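PDB 3GIW: protein of unknown function DUF574 from Streptomyces avermitilis, which is of unknown function but binds S-adenosyl-L-homocysteine and is probably an S-adenosylmethionine-dependent methyltransferase with a Rossmann-like fold. Local coordinates for residues R80-D84 and T155-T159. Numbering follows the deposited sequence.
Sequences RQFLD and TLDLT
Residues 81-84 are extended and make up most of strand 81-85, a central parallel strand; Arg80 precedes it in a non-regular conformation (phi/psi -122/8). Residues 155-159 form an irregular loop between helix 150-153 and strand 163-167. Leu156 and Asp157 are extended, while Leu158 and Thr159 turn with psi near 0°. The nearest CA atoms are those of Gln81 and Leu156, 6.6 Å apart. No backbone-to-backbone hydrogen bond joins the segments. Instead the Gln81 side chain (chi1 m, chi2 t) reaches across, and its amide pairs with the backbone of Asp157. Asp157 N donates to Gln81 OE1 at 2.8 Å, and Gln81 NE2 donates to Asp157 O at 3.0 Å. Both bonds are nearly linear. Gln81 NE2 also bonds Pro161 O, further along the loop. Leu156 (m, t) points toward the strand; Leu156 CD1 lies 4.2 Å from Leu83 CB and 4.0 Å from Phe82 O. Asp157 (chi1 t) turns its carboxylate away. Asp157 OD1 accepts from Thr159 N at 2.9 Å, an Asx turn, and from Thr159 OG1 at 2.6 Å. Gln81 and Leu83 bond backbone-to-backbone with Ala163. Through Gln81 and Leu156 the contact joins the loop before strand 163-167 to the start of neighbouring strand 81-85, in the Rossmann-like sheet of a class I methyltransferase fold.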
loop_
_atom_site.group_PDB
_atom_site.type_symbol
_atom_site.label_atom_id
_atom_site.label_comp_id
_atom_site.label_asym_id
_atom_site.label_seq_id
_atom_site.Cartn_x
_atom_site.Cartn_y
_atom_site.Cartn_z
ATOM N N ARG A 80 -3.171 -6.289 -16.415
ATOM C CA ARG A 80 -1.969 -5.780 -17.070
ATOM C C ARG A 80 -1.750 -4.286 -16.835
ATOM O O ARG A 80 -0.849 -3.705 -17.446
ATOM C CB ARG A 80 -2.037 -6.053 -18.593
ATOM C CG ARG A 80 -2.181 -7.524 -18.957
ATOM C CD ARG A 80 -0.887 -8.265 -18.750
ATOM N NE ARG A 80 -1.037 -9.707 -18.968
ATOM C CZ ARG A 80 -1.248 -10.626 -18.029
ATOM N NH1 ARG A 80 -1.324 -10.329 -16.724
ATOM N NH2 ARG A 80 -1.365 -11.892 -18.398
ATOM N N GLN A 81 -2.554 -3.674 -15.958
ATOM C CA GLN A 81 -2.438 -2.261 -15.631
ATOM C C GLN A 81 -2.673 -2.061 -14.146
ATOM O O GLN A 81 -3.642 -2.579 -13.585
ATOM C CB GLN A 81 -3.507 -1.461 -16.390
ATOM C CG GLN A 81 -3.431 -1.606 -17.906
ATOM C CD GLN A 81 -4.279 -0.580 -18.603
ATOM O OE1 GLN A 81 -3.756 0.282 -19.345
ATOM N NE2 GLN A 81 -5.605 -0.640 -18.362
ATOM N N PHE A 82 -1.814 -1.261 -13.514
ATOM C CA PHE A 82 -1.867 -1.025 -12.073
ATOM C C PHE A 82 -1.704 0.463 -11.779
ATOM O O PHE A 82 -0.852 1.130 -12.388
ATOM C CB PHE A 82 -0.721 -1.800 -11.371
ATOM C CG PHE A 82 -0.800 -3.281 -11.548
ATOM C CD1 PHE A 82 -0.432 -3.875 -12.765
ATOM C CD2 PHE A 82 -1.289 -4.090 -10.531
ATOM C CE1 PHE A 82 -0.534 -5.266 -12.965
ATOM C CE2 PHE A 82 -1.405 -5.468 -10.745
ATOM C CZ PHE A 82 -1.022 -6.040 -11.933
ATOM N N LEU A 83 -2.489 0.951 -10.821
ATOM C CA LEU A 83 -2.404 2.279 -10.267
ATOM C C LEU A 83 -2.156 2.140 -8.756
ATOM O O LEU A 83 -3.044 1.739 -8.016
ATOM C CB LEU A 83 -3.693 3.054 -10.539
ATOM C CG LEU A 83 -3.755 4.479 -9.992
ATOM C CD1 LEU A 83 -2.553 5.351 -10.339
ATOM C CD2 LEU A 83 -5.066 5.192 -10.437
ATOM N N ASP A 84 -0.938 2.492 -8.332
ATOM C CA ASP A 84 -0.486 2.275 -6.961
ATOM C C ASP A 84 -0.448 3.591 -6.214
ATOM O O ASP A 84 0.331 4.511 -6.542
ATOM C CB ASP A 84 0.908 1.667 -6.984
ATOM C CG ASP A 84 1.407 1.232 -5.599
ATOM O OD1 ASP A 84 0.641 0.626 -4.820
ATOM O OD2 ASP A 84 2.622 1.453 -5.313
ATOM N N THR A 155 0.144 6.547 -19.800
ATOM C CA THR A 155 0.621 5.249 -19.394
ATOM C C THR A 155 -0.508 4.220 -19.403
ATOM O O THR A 155 -0.356 3.169 -20.000
ATOM C CB THR A 155 1.323 5.335 -18.009
ATOM O OG1 THR A 155 2.403 6.289 -18.112
ATOM C CG2 THR A 155 1.906 3.983 -17.578
ATOM N N LEU A 156 -1.619 4.522 -18.729
ATOM C CA LEU A 156 -2.757 3.626 -18.602
ATOM C C LEU A 156 -3.870 3.956 -19.602
ATOM O O LEU A 156 -4.088 5.120 -19.962
ATOM C CB LEU A 156 -3.334 3.687 -17.200
ATOM C CG LEU A 156 -2.363 3.439 -16.045
ATOM C CD1 LEU A 156 -3.118 3.509 -14.701
ATOM C CD2 LEU A 156 -1.584 2.129 -16.250
ATOM N N ASP A 157 -4.581 2.912 -20.024
ATOM C CA ASP A 157 -5.792 3.012 -20.821
ATOM C C ASP A 157 -6.962 2.751 -19.898
ATOM O O ASP A 157 -7.223 1.606 -19.498
ATOM C CB ASP A 157 -5.718 1.966 -21.930
ATOM C CG ASP A 157 -6.947 1.916 -22.798
ATOM O OD1 ASP A 157 -7.992 2.502 -22.456
ATOM O OD2 ASP A 157 -6.863 1.253 -23.878
ATOM N N LEU A 158 -7.689 3.782 -19.511
ATOM C CA LEU A 158 -8.765 3.615 -18.525
ATOM C C LEU A 158 -10.061 3.023 -19.086
ATOM O O LEU A 158 -11.073 2.926 -18.370
ATOM C CB LEU A 158 -9.040 4.926 -17.780
ATOM C CG LEU A 158 -7.832 5.542 -17.046
ATOM C CD1 LEU A 158 -8.325 6.764 -16.249
ATOM C CD2 LEU A 158 -7.147 4.502 -16.141
ATOM N N THR A 159 -10.023 2.596 -20.354
ATOM C CA THR A 159 -11.086 1.770 -20.917
ATOM C C THR A 159 -10.805 0.268 -20.813
ATOM O O THR A 159 -11.612 -0.561 -21.263
ATOM C CB THR A 159 -11.402 2.146 -22.399
ATOM O OG1 THR A 159 -10.372 1.678 -23.277
ATOM C CG2 THR A 159 -11.592 3.689 -22.589
#